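Local coordinates for peptidoglycan DD-endopeptidase ShyB (Vibrio cholerae, PDB 2GU1), which cleaves the peptide cross-links between adjacent peptidoglycan strands as a zinc-dependent DD-endopeptidase, probably allowing insertion of new glycans and cell-wall expansion, at residues V14-L18 and S19-A23; S37-L40 and D41-Q44; G109-S112 and V113-R117; V118-T121 and S122-A126. One frame throughout, in Å; residues are numbered along the deposited sequence.

The four contacts lie at helix ends and differ in how they treat the backbone there. Contacts 1 and 2 belong to the LysM-like domain, at the start of helix 18-24 and the end of helix 29-38; their centres are about 16 Å apart. In the Csd3 second domain contact 3 lies at the start of helix 111-117 and contact 4 at the start of helix 122-132; they touch, with a probable hydrogen bond from Leu120 N to Ala115 O. Contacts 1, 3 and 4 pair exposed hydroxyls with buried apolar side chains, and side-chain capping bonds occur in 1 and 4. Contact 2 instead relies on a buried carboxylate, and it alone lies beside the catalytic zinc site.

Contact 1 of 4, residues V14-L18 and S19-A23; sequences VGDTL and SGIFA
Leu18 and Phe22 meet one turn apart at the start of helix 18-24 in the LysM-like domain, just after the N-cap residue Thr17. From CB, which lies against the backbone N of Ser19, the leucine runs to CG, held anti to the backbone N (chi1 -170°), and there it forks. Branch CD1 sits over the centre of the Phe22 ring, 3.7 Å from the centroid and almost on the ring normal, a CH-pi contact. Branch CD2 reaches the rim of the same ring, 3.7 Å from Phe22 CE1. The pair is buried, and Leu32 of helix 29-38 packs on both side chains, joining the two helices of the domain.

Beneath this apolar layer the first turn closes through Phe22 N to Leu18 O (3.0 Å) and Ile21 N to Thr17 O (2.9 Å). The alkyl arm of Ile21 turns back toward the loop, where its CD1 lies 3.9 Å from Asp16 CB, the two side chains crossing at about a right angle. The Asp16 carboxylate itself looks backward along the chain, its OD2 taking hydrogen bonds from Tyr10 OH and Lys13 N. On the exposed flank Thr17 supplies the cap. Its hydroxyl is set between the backbone N and the carbonyl carbon (chi1 59°), and from there Thr17 OG1 accepts from Gly20 N at 3.0 Å.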
ATOM      1  N   VAL A  14     -16.764   0.524  10.842  1.00 32.49           N
ATOM      2  CA  VAL A  14     -15.646   0.568  11.780  1.00 31.67           C
ATOM      3  C   VAL A  14     -15.559  -0.740  12.562  1.00 31.13           C
ATOM      4  O   VAL A  14     -16.562  -1.228  13.082  1.00 30.42           O
ATOM      5  CB  VAL A  14     -15.809   1.740  12.779  1.00 33.56           C
ATOM      6  CG1 VAL A  14     -14.664   1.737  13.783  1.00 32.43           C
ATOM      7  CG2 VAL A  14     -15.841   3.059  12.024  1.00 35.33           C
ATOM      8  N   GLY A  15     -14.362  -1.319  12.622  1.00 30.95           N
ATOM      9  CA  GLY A  15     -14.181  -2.560  13.358  1.00 30.24           C
ATOM     10  C   GLY A  15     -14.289  -3.870  12.587  1.00 27.94           C
ATOM     11  O   GLY A  15     -13.862  -4.910  13.093  1.00 26.29           O
ATOM     12  N   ASP A  16     -14.851  -3.837  11.380  1.00 26.96           N
ATOM     13  CA  ASP A  16     -15.001  -5.053  10.573  1.00 25.66           C
ATOM     14  C   ASP A  16     -13.699  -5.596   9.994  1.00 26.54           C
ATOM     15  O   ASP A  16     -12.788  -4.840   9.657  1.00 26.61           O
ATOM     16  CB  ASP A  16     -15.934  -4.824   9.370  1.00 21.72           C
ATOM     17  CG  ASP A  16     -17.385  -4.645   9.759  1.00 22.11           C
ATOM     18  OD1 ASP A  16     -17.798  -5.121  10.841  1.00 21.24           O
ATOM     19  OD2 ASP A  16     -18.120  -4.040   8.953  1.00 23.20           O
ATOM     20  N   THR A  17     -13.632  -6.918   9.882  1.00 27.10           N
ATOM     21  CA  THR A  17     -12.502  -7.607   9.258  1.00 25.65           C
ATOM     22  C   THR A  17     -13.221  -8.587   8.344  1.00 25.63           C
ATOM     23  O   THR A  17     -14.402  -8.891   8.570  1.00 22.20           O
ATOM     24  CB  THR A  17     -11.640  -8.433  10.247  1.00 26.17           C
ATOM     25  OG1 THR A  17     -12.456  -9.422  10.885  1.00 25.23           O
ATOM     26  CG2 THR A  17     -10.985  -7.522  11.286  1.00 26.95           C
ATOM     27  N   LEU A  18     -12.535  -9.071   7.314  1.00 23.68           N
ATOM     28  CA  LEU A  18     -13.148 -10.020   6.394  1.00 23.70           C
ATOM     29  C   LEU A  18     -13.692 -11.212   7.170  1.00 22.50           C
ATOM     30  O   LEU A  18     -14.788 -11.685   6.896  1.00 22.57           O
ATOM     31  CB  LEU A  18     -12.126 -10.490   5.352  1.00 26.66           C
ATOM     32  CG  LEU A  18     -12.633 -11.309   4.154  1.00 29.73           C
ATOM     33  CD1 LEU A  18     -13.044 -12.681   4.589  1.00 31.26           C
ATOM     34  CD2 LEU A  18     -13.789 -10.589   3.491  1.00 31.36           C
ATOM     35  N   SER A  19     -12.936 -11.694   8.150  1.00 22.79           N
ATOM     36  CA  SER A  19     -13.387 -12.840   8.923  1.00 22.45           C
ATOM     37  C   SER A  19     -14.642 -12.530   9.746  1.00 23.28           C
ATOM     38  O   SER A  19     -15.501 -13.393   9.917  1.00 23.31           O
ATOM     39  CB  SER A  19     -12.261 -13.349   9.839  1.00 28.24           C
ATOM     40  OG  SER A  19     -12.130 -12.549  11.006  1.00 31.12           O
ATOM     41  N   GLY A  20     -14.746 -11.305  10.256  1.00 20.82           N
ATOM     42  CA  GLY A  20     -15.911 -10.928  11.043  1.00 20.01           C
ATOM     43  C   GLY A  20     -17.146 -10.798  10.169  1.00 21.67           C
ATOM     44  O   GLY A  20     -18.249 -11.188  10.566  1.00 21.17           O
ATOM     45  N   ILE A  21     -16.961 -10.248   8.972  1.00 18.95           N
ATOM     46  CA  ILE A  21     -18.061 -10.081   8.032  1.00 19.26           C
ATOM     47  C   ILE A  21     -18.579 -11.448   7.593  1.00 19.51           C
ATOM     48  O   ILE A  21     -19.786 -11.669   7.539  1.00 19.03           O
ATOM     49  CB  ILE A  21     -17.616  -9.271   6.805  1.00 19.24           C
ATOM     50  CG1 ILE A  21     -17.350  -7.828   7.229  1.00 15.41           C
ATOM     51  CG2 ILE A  21     -18.689  -9.325   5.706  1.00 16.39           C
ATOM     52  CD1 ILE A  21     -16.686  -6.982   6.163  1.00 19.85           C
ATOM     53  N   PHE A  22     -17.673 -12.377   7.297  1.00 19.70           N
ATOM     54  CA  PHE A  22     -18.108 -13.703   6.888  1.00 20.42           C
ATOM     55  C   PHE A  22     -18.873 -14.387   7.998  1.00 22.39           C
ATOM     56  O   PHE A  22     -19.856 -15.094   7.744  1.00 20.55           O
ATOM     57  CB  PHE A  22     -16.911 -14.555   6.454  1.00 20.10           C
ATOM     58  CG  PHE A  22     -16.585 -14.418   5.002  1.00 19.40           C
ATOM     59  CD1 PHE A  22     -16.854 -13.231   4.332  1.00 18.92           C
ATOM     60  CD2 PHE A  22     -16.001 -15.470   4.296  1.00 22.92           C
ATOM     61  CE1 PHE A  22     -16.544 -13.078   2.984  1.00 21.71           C
ATOM     62  CE2 PHE A  22     -15.686 -15.334   2.945  1.00 21.71           C
ATOM     63  CZ  PHE A  22     -15.959 -14.136   2.284  1.00 22.93           C
ATOM     64  N   ALA A  23     -18.436 -14.163   9.236  1.00 23.90           N
ATOM     65  CA  ALA A  23     -19.107 -14.758  10.381  1.00 25.94           C
ATOM     66  C   ALA A  23     -20.539 -14.224  10.466  1.00 27.69           C
ATOM     67  O   ALA A  23     -21.495 -14.998  10.594  1.00 28.25           O
ATOM     68  CB  ALA A  23     -18.342 -14.444  11.676  1.00 26.84           C
TER

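Contact 2 of 4, residues S37-L40 and D41-Q44; sequences SVDL and DHLQ
The backbone turns sharply from Asp39 to Leu43, where the chain leaves helix 29-38 of the LysM-like domain, and Asp39 O receives two N-H groups at once. Leu43 N approaches in the carbonyl plane at 2.6 Å, whereas His42 N, at 3.0 Å, stands well above that plane, 68° out of it. A positive phi of 49° at Leu43 then swings the chain away from the helical path.

The side chain of Asp39 follows the same turn. With CG roughly anti to the backbone N (chi1 -151°), its carboxylate is brought to the amide of Gln44, and Asp39 OD1 accepts a weak, long bond from Gln44 N at 3.4 Å. Stronger partners complete this buried acid: Tyr79 OH bonds to OD1 and Leu45 N to OD2, so the carboxylate ties the turn to strand 75-81. Leu43 folds its CG back against Leu40 O, 3.6 Å away, and its side chain also packs on Leu279 of the peptidase domain.

His42 stacks on Tyr89 of its own domain and also touches Pro231 and Asn233 in the M23 peptidase region, while the Asp41 side chain comes about 5 Å from those of the zinc ligands His232 and His313. Across the turn, the His42 ring presents its edge to the helix end, with CD2 3.4 Å from Val38 O and near the ring plane.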
ATOM      1  N   SER A  37      -6.728 -17.912   1.285  1.00 29.05           N
ATOM      2  CA  SER A  37      -5.710 -18.628   0.520  1.00 30.51           C
ATOM      3  C   SER A  37      -5.354 -17.949  -0.793  1.00 30.51           C
ATOM      4  O   SER A  37      -4.176 -17.775  -1.117  1.00 28.92           O
ATOM      5  CB  SER A  37      -6.171 -20.056   0.228  1.00 31.29           C
ATOM      6  OG  SER A  37      -5.170 -20.763  -0.486  1.00 36.07           O
ATOM      7  N   VAL A  38      -6.361 -17.574  -1.569  1.00 28.60           N
ATOM      8  CA  VAL A  38      -6.073 -16.927  -2.834  1.00 28.73           C
ATOM      9  C   VAL A  38      -5.578 -15.498  -2.587  1.00 28.57           C
ATOM     10  O   VAL A  38      -4.816 -14.960  -3.391  1.00 28.57           O
ATOM     11  CB  VAL A  38      -7.316 -16.927  -3.772  1.00 30.26           C
ATOM     12  CG1 VAL A  38      -8.438 -16.114  -3.157  1.00 28.25           C
ATOM     13  CG2 VAL A  38      -6.933 -16.384  -5.151  1.00 29.92           C
ATOM     14  N   ASP A  39      -5.974 -14.896  -1.463  1.00 27.53           N
ATOM     15  CA  ASP A  39      -5.535 -13.529  -1.166  1.00 26.20           C
ATOM     16  C   ASP A  39      -4.091 -13.416  -0.669  1.00 24.70           C
ATOM     17  O   ASP A  39      -3.586 -12.312  -0.456  1.00 23.09           O
ATOM     18  CB  ASP A  39      -6.468 -12.853  -0.155  1.00 27.04           C
ATOM     19  CG  ASP A  39      -6.506 -11.338  -0.334  1.00 28.60           C
ATOM     20  OD1 ASP A  39      -6.543 -10.885  -1.503  1.00 25.66           O
ATOM     21  OD2 ASP A  39      -6.507 -10.602   0.677  1.00 27.07           O
ATOM     22  N   LEU A  40      -3.430 -14.553  -0.479  1.00 22.14           N
ATOM     23  CA  LEU A  40      -2.036 -14.550  -0.043  1.00 22.15           C
ATOM     24  C   LEU A  40      -1.197 -13.720  -1.008  1.00 22.98           C
ATOM     25  O   LEU A  40      -0.340 -12.949  -0.595  1.00 25.09           O
ATOM     26  CB  LEU A  40      -1.487 -15.982  -0.008  1.00 23.14           C
ATOM     27  CG  LEU A  40       0.041 -16.174   0.009  1.00 22.80           C
ATOM     28  CD1 LEU A  40       0.636 -15.510   1.232  1.00 24.57           C
ATOM     29  CD2 LEU A  40       0.358 -17.670   0.001  1.00 24.11           C
ATOM     30  N   ASP A  41      -1.465 -13.872  -2.298  1.00 23.56           N
ATOM     31  CA  ASP A  41      -0.711 -13.165  -3.327  1.00 24.60           C
ATOM     32  C   ASP A  41      -1.144 -11.739  -3.637  1.00 25.52           C
ATOM     33  O   ASP A  41      -0.571 -11.094  -4.518  1.00 24.82           O
ATOM     34  CB  ASP A  41      -0.738 -13.992  -4.606  1.00 25.49           C
ATOM     35  CG  ASP A  41      -0.105 -15.347  -4.414  1.00 27.40           C
ATOM     36  OD1 ASP A  41       1.087 -15.379  -4.042  1.00 31.24           O
ATOM     37  OD2 ASP A  41      -0.788 -16.372  -4.611  1.00 24.72           O
ATOM     38  N   HIS A  42      -2.126 -11.231  -2.901  1.00 24.20           N
ATOM     39  CA  HIS A  42      -2.620  -9.886  -3.159  1.00 26.31           C
ATOM     40  C   HIS A  42      -2.785  -9.071  -1.888  1.00 25.21           C
ATOM     41  O   HIS A  42      -2.523  -7.863  -1.878  1.00 26.73           O
ATOM     42  CB  HIS A  42      -3.950  -9.997  -3.899  1.00 26.48           C
ATOM     43  CG  HIS A  42      -3.889 -10.909  -5.082  1.00 28.24           C
ATOM     44  ND1 HIS A  42      -3.307 -10.540  -6.276  1.00 28.13           N
ATOM     45  CD2 HIS A  42      -4.264 -12.202  -5.231  1.00 28.81           C
ATOM     46  CE1 HIS A  42      -3.326 -11.564  -7.109  1.00 30.04           C
ATOM     47  NE2 HIS A  42      -3.902 -12.585  -6.498  1.00 29.69           N
ATOM     48  N   LEU A  43      -3.217  -9.751  -0.825  1.00 23.84           N
ATOM     49  CA  LEU A  43      -3.445  -9.159   0.493  1.00 24.62           C
ATOM     50  C   LEU A  43      -4.282  -7.882   0.410  1.00 25.00           C
ATOM     51  O   LEU A  43      -3.939  -6.857   1.000  1.00 26.22           O
ATOM     52  CB  LEU A  43      -2.106  -8.881   1.194  1.00 24.07           C
ATOM     53  CG  LEU A  43      -1.217 -10.108   1.465  1.00 23.12           C
ATOM     54  CD1 LEU A  43       0.123  -9.656   1.994  1.00 21.33           C
ATOM     55  CD2 LEU A  43      -1.894 -11.046   2.463  1.00 25.13           C
ATOM     56  N   GLN A  44      -5.379  -7.962  -0.339  1.00 23.67           N
ATOM     57  CA  GLN A  44      -6.290  -6.832  -0.511  1.00 23.60           C
ATOM     58  C   GLN A  44      -7.322  -6.794   0.628  1.00 22.51           C
ATOM     59  O   GLN A  44      -7.664  -5.736   1.148  1.00 20.47           O
ATOM     60  CB  GLN A  44      -7.053  -6.974  -1.830  1.00 28.16           C
ATOM     61  CG  GLN A  44      -6.195  -7.224  -3.064  1.00 33.22           C
ATOM     62  CD  GLN A  44      -5.735  -5.948  -3.721  1.00 37.84           C
ATOM     63  OE1 GLN A  44      -5.089  -5.110  -3.096  1.00 40.11           O
ATOM     64  NE2 GLN A  44      -6.065  -5.792  -5.000  1.00 40.74           N
TER

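Contact 3 of 4, residues G109-S112 and V113-R117; sequences GSFS and VSARR
Helix 111-117 of the Csd3 second domain begins here, with Ser110 at its N-cap position and Phe111 and Ala115 meeting one turn apart on its buried side. The Ala115 methyl lies over one face of the Phe111 ring, offset toward the rim. Its CB is 4.2 Å from the ring centroid, 21° off the normal, in a CH-pi contact, and the nearest ring atoms are CE1 and CZ. With CG opposite the backbone N (chi1 168°), the Phe111 ring stands out from the helix, where Phe148 and Phe172 meet it in edge-to-face pairs; Ile128 of helix 122-132 packs against it as well.

Three successive backbone bonds wind the first turns. Ser114 N donates to Ser110 O at 2.9 Å in a nearly straight bond (N-H...O 174°), Ala115 N to Phe111 O at 2.7 Å, and Arg116 N to Ser112 O at 3.0 Å. The same Ser112 O is grazed by the aliphatic part of Arg116, whose CG comes within 3.2 Å before the chain bends and leads its guanidinium group away.

At the exposed start, Ser110 OG rests against a methyl of Val113, 3.3 Å from its CG2. Ser114 sends its hydroxyl back to Glu106 O, linking the helix to the end of strand 97-106. The whole is an amphipathic helix start, with serines at the helix N-terminus and an aromatic-alanine i/i+4 pair facing the sheet and the next helix.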
ATOM      1  N   GLY A 109      -2.712  31.408  10.467  1.00 57.23           N
ATOM      2  CA  GLY A 109      -2.958  30.366  11.434  1.00 55.18           C
ATOM      3  C   GLY A 109      -1.596  29.772  11.152  1.00 53.49           C
ATOM      4  O   GLY A 109      -0.755  30.471  10.582  1.00 53.12           O
ATOM      5  N   SER A 110      -1.335  28.531  11.524  1.00 51.50           N
ATOM      6  CA  SER A 110      -0.038  27.960  11.191  1.00 49.21           C
ATOM      7  C   SER A 110      -0.284  27.258   9.858  1.00 47.07           C
ATOM      8  O   SER A 110      -1.435  27.149   9.430  1.00 45.84           O
ATOM      9  CB  SER A 110       0.383  26.951  12.250  1.00 49.43           C
ATOM     10  OG  SER A 110      -0.620  25.963  12.403  1.00 48.31           O
ATOM     11  N   PHE A 111       0.769  26.791   9.194  1.00 45.02           N
ATOM     12  CA  PHE A 111       0.569  26.107   7.921  1.00 42.97           C
ATOM     13  C   PHE A 111      -0.479  25.002   8.032  1.00 41.25           C
ATOM     14  O   PHE A 111      -1.403  24.933   7.224  1.00 40.27           O
ATOM     15  CB  PHE A 111       1.873  25.494   7.401  1.00 42.16           C
ATOM     16  CG  PHE A 111       1.665  24.539   6.252  1.00 41.63           C
ATOM     17  CD1 PHE A 111       1.145  24.991   5.039  1.00 40.16           C
ATOM     18  CD2 PHE A 111       1.930  23.181   6.402  1.00 40.91           C
ATOM     19  CE1 PHE A 111       0.889  24.102   3.994  1.00 40.76           C
ATOM     20  CE2 PHE A 111       1.679  22.286   5.365  1.00 40.11           C
ATOM     21  CZ  PHE A 111       1.157  22.745   4.160  1.00 41.15           C
ATOM     22  N   SER A 112      -0.334  24.139   9.033  1.00 41.67           N
ATOM     23  CA  SER A 112      -1.269  23.030   9.218  1.00 42.22           C
ATOM     24  C   SER A 112      -2.725  23.468   9.323  1.00 41.70           C
ATOM     25  O   SER A 112      -3.597  22.906   8.658  1.00 41.61           O
ATOM     26  CB  SER A 112      -0.889  22.217  10.456  1.00 43.99           C
ATOM     27  OG  SER A 112       0.348  21.557  10.259  1.00 46.41           O
ATOM     28  N   VAL A 113      -2.982  24.472  10.154  1.00 40.98           N
ATOM     29  CA  VAL A 113      -4.334  24.981  10.352  1.00 40.15           C
ATOM     30  C   VAL A 113      -4.891  25.585   9.071  1.00 38.11           C
ATOM     31  O   VAL A 113      -6.009  25.273   8.658  1.00 36.50           O
ATOM     32  CB  VAL A 113      -4.363  26.055  11.461  1.00 41.10           C
ATOM     33  CG1 VAL A 113      -5.764  26.620  11.606  1.00 42.01           C
ATOM     34  CG2 VAL A 113      -3.897  25.451  12.775  1.00 42.89           C
ATOM     35  N   SER A 114      -4.096  26.452   8.451  1.00 36.77           N
ATOM     36  CA  SER A 114      -4.486  27.113   7.214  1.00 37.49           C
ATOM     37  C   SER A 114      -4.690  26.113   6.075  1.00 36.74           C
ATOM     38  O   SER A 114      -5.563  26.297   5.225  1.00 37.61           O
ATOM     39  CB  SER A 114      -3.421  28.137   6.818  1.00 37.97           C
ATOM     40  OG  SER A 114      -3.781  28.810   5.627  1.00 41.62           O
ATOM     41  N   ALA A 115      -3.879  25.057   6.064  1.00 35.10           N
ATOM     42  CA  ALA A 115      -3.963  24.019   5.037  1.00 33.44           C
ATOM     43  C   ALA A 115      -5.258  23.224   5.194  1.00 34.67           C
ATOM     44  O   ALA A 115      -5.929  22.903   4.207  1.00 32.28           O
ATOM     45  CB  ALA A 115      -2.753  23.082   5.137  1.00 31.25           C
ATOM     46  N   ARG A 116      -5.602  22.904   6.439  1.00 35.37           N
ATOM     47  CA  ARG A 116      -6.823  22.160   6.722  1.00 36.98           C
ATOM     48  C   ARG A 116      -8.046  23.018   6.393  1.00 37.82           C
ATOM     49  O   ARG A 116      -9.028  22.531   5.832  1.00 37.39           O
ATOM     50  CB  ARG A 116      -6.868  21.735   8.199  1.00 37.10           C
ATOM     51  CG  ARG A 116      -5.883  20.629   8.591  1.00 34.85           C
ATOM     52  CD  ARG A 116      -6.125  19.347   7.803  1.00 35.97           C
ATOM     53  NE  ARG A 116      -7.506  18.879   7.912  1.00 40.75           N
ATOM     54  CZ  ARG A 116      -7.972  18.144   8.917  1.00 41.07           C
ATOM     55  NH1 ARG A 116      -7.168  17.786   9.903  1.00 42.23           N
ATOM     56  NH2 ARG A 116      -9.246  17.777   8.943  1.00 39.45           N
ATOM     57  N   ARG A 117      -7.981  24.302   6.732  1.00 39.56           N
ATOM     58  CA  ARG A 117      -9.102  25.202   6.468  1.00 41.10           C
ATOM     59  C   ARG A 117      -9.406  25.375   4.982  1.00 41.25           C
ATOM     60  O   ARG A 117     -10.557  25.626   4.605  1.00 40.74           O
ATOM     61  CB  ARG A 117      -8.843  26.572   7.102  1.00 45.76           C
ATOM     62  CG  ARG A 117      -8.794  26.524   8.619  1.00 50.61           C
ATOM     63  CD  ARG A 117      -8.862  27.907   9.244  1.00 55.20           C
ATOM     64  NE  ARG A 117      -8.883  27.815  10.702  1.00 58.49           N
ATOM     65  CZ  ARG A 117      -9.111  28.838  11.520  1.00 60.71           C
ATOM     66  NH1 ARG A 117      -9.343  30.050  11.029  1.00 61.61           N
ATOM     67  NH2 ARG A 117      -9.114  28.644  12.833  1.00 60.49           N
TER

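Contact 4 of 4, residues V118-T121 and S122-A126; sequences VGLT and SSQVA
The side chains of Thr121 and Gln124 pass each other at a slant, forming a capping box at the start of helix 122-132 in the Csd3 second domain. Each side chain serves the other's backbone. With chi1 at 67° the threonine hydroxyl turns over the first turn, and Thr121 OG1 accepts from Gln124 N at 3.2 Å. In return the glutamine, with CG beside its backbone N (chi1 -69°) and the chain extended beyond it, lays its amide back along the cap. There Gln124 OE1 accepts the N-H of Thr121 at 2.9 Å, in the carbonyl plane and on a lone pair. The side chains are close enough that Gln124 CG lies 3.2 Å from Thr121 OG1.

The Leu120 side chain crosses that of Gln124 at about a right angle, its CD2 3.7 Å from Gln124 OE1, so one flank of the polar box is apolar. Leu120 CB lies 4.3 Å from Val125 CG2, and beyond these residues the leucine packs on Phe103 and Ile150 of the sheet, while Val125 turns to Ala115 of the preceding helix. That helix ends in a Schellman motif at Gly119, whose positive phi of 120° redirects the chain toward the cap. Val125 N donates to Thr121 O, closing the first helical turn.

Water extends both halves of the box. At the hydroxyls, one molecule lies within hydrogen-bonding distance of Thr121 OG1 and Ser123 OG. At the glutamine oxygen, the other donates to both Gly119 O and Gln124 OE1, at 2.6 Å from the latter.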
ATOM      1  N   VAL A 118      -8.387  25.230   4.138  1.00 39.12           N
ATOM      2  CA  VAL A 118      -8.582  25.388   2.702  1.00 38.81           C
ATOM      3  C   VAL A 118      -8.958  24.084   1.984  1.00 37.27           C
ATOM      4  O   VAL A 118      -9.132  24.074   0.765  1.00 39.24           O
ATOM      5  CB  VAL A 118      -7.328  26.002   2.028  1.00 40.05           C
ATOM      6  CG1 VAL A 118      -6.253  24.939   1.828  1.00 39.74           C
ATOM      7  CG2 VAL A 118      -7.713  26.642   0.707  1.00 43.22           C
ATOM      8  N   GLY A 119      -9.075  22.983   2.723  1.00 35.43           N
ATOM      9  CA  GLY A 119      -9.470  21.736   2.085  1.00 35.05           C
ATOM     10  C   GLY A 119      -8.539  20.536   2.151  1.00 33.62           C
ATOM     11  O   GLY A 119      -8.964  19.411   1.903  1.00 33.73           O
ATOM     12  N   LEU A 120      -7.271  20.754   2.469  1.00 32.83           N
ATOM     13  CA  LEU A 120      -6.332  19.641   2.554  1.00 32.48           C
ATOM     14  C   LEU A 120      -6.641  18.772   3.775  1.00 33.60           C
ATOM     15  O   LEU A 120      -7.082  19.279   4.808  1.00 31.44           O
ATOM     16  CB  LEU A 120      -4.904  20.181   2.645  1.00 31.55           C
ATOM     17  CG  LEU A 120      -4.466  20.942   1.394  1.00 31.09           C
ATOM     18  CD1 LEU A 120      -3.296  21.843   1.711  1.00 29.38           C
ATOM     19  CD2 LEU A 120      -4.120  19.944   0.297  1.00 29.74           C
ATOM     20  N   THR A 121      -6.412  17.467   3.650  1.00 32.91           N
ATOM     21  CA  THR A 121      -6.659  16.540   4.749  1.00 33.67           C
ATOM     22  C   THR A 121      -5.430  16.437   5.649  1.00 34.34           C
ATOM     23  O   THR A 121      -4.362  16.979   5.332  1.00 34.17           O
ATOM     24  CB  THR A 121      -6.980  15.123   4.240  1.00 35.16           C
ATOM     25  OG1 THR A 121      -5.817  14.562   3.616  1.00 35.14           O
ATOM     26  CG2 THR A 121      -8.124  15.157   3.246  1.00 35.09           C
ATOM     27  N   SER A 122      -5.586  15.731   6.764  1.00 33.74           N
ATOM     28  CA  SER A 122      -4.491  15.540   7.708  1.00 34.57           C
ATOM     29  C   SER A 122      -3.350  14.786   7.038  1.00 33.79           C
ATOM     30  O   SER A 122      -2.182  15.149   7.198  1.00 31.93           O
ATOM     31  CB  SER A 122      -4.962  14.747   8.933  1.00 35.76           C
ATOM     32  OG  SER A 122      -5.907  15.483   9.687  1.00 41.17           O
ATOM     33  N   SER A 123      -3.694  13.736   6.293  1.00 32.53           N
ATOM     34  CA  SER A 123      -2.683  12.935   5.606  1.00 34.37           C
ATOM     35  C   SER A 123      -1.949  13.756   4.545  1.00 32.06           C
ATOM     36  O   SER A 123      -0.746  13.596   4.351  1.00 33.17           O
ATOM     37  CB  SER A 123      -3.322  11.696   4.966  1.00 36.14           C
ATOM     38  OG  SER A 123      -4.316  12.060   4.030  1.00 39.88           O
ATOM     39  N   GLN A 124      -2.672  14.636   3.860  1.00 29.81           N
ATOM     40  CA  GLN A 124      -2.044  15.476   2.849  1.00 29.47           C
ATOM     41  C   GLN A 124      -1.088  16.450   3.530  1.00 28.83           C
ATOM     42  O   GLN A 124       0.010  16.696   3.033  1.00 28.76           O
ATOM     43  CB  GLN A 124      -3.106  16.236   2.038  1.00 29.77           C
ATOM     44  CG  GLN A 124      -3.922  15.311   1.138  1.00 28.16           C
ATOM     45  CD  GLN A 124      -5.018  16.019   0.357  1.00 31.66           C
ATOM     46  OE1 GLN A 124      -5.841  16.738   0.927  1.00 27.90           O
ATOM     47  NE2 GLN A 124      -5.042  15.801  -0.956  1.00 30.23           N
ATOM     48  N   VAL A 125      -1.499  16.988   4.675  1.00 28.53           N
ATOM     49  CA  VAL A 125      -0.655  17.918   5.420  1.00 29.43           C
ATOM     50  C   VAL A 125       0.595  17.182   5.900  1.00 29.51           C
ATOM     51  O   VAL A 125       1.706  17.718   5.842  1.00 30.43           O
ATOM     52  CB  VAL A 125      -1.402  18.502   6.639  1.00 29.68           C
ATOM     53  CG1 VAL A 125      -0.453  19.356   7.490  1.00 30.99           C
ATOM     54  CG2 VAL A 125      -2.584  19.333   6.163  1.00 31.65           C
ATOM     55  N   ALA A 126       0.410  15.950   6.366  1.00 30.23           N
ATOM     56  CA  ALA A 126       1.528  15.140   6.835  1.00 29.87           C
ATOM     57  C   ALA A 126       2.494  14.883   5.675  1.00 31.28           C
ATOM     58  O   ALA A 126       3.706  15.035   5.822  1.00 31.78           O
ATOM     59  CB  ALA A 126       1.020  13.825   7.391  1.00 31.24           C
TER
HETATM   60  O   HOH W   1      -8.242  17.323   0.162  1.00 30.70           O
HETATM   61  O   HOH W   2      -6.156  12.745   1.950  1.00 33.15           O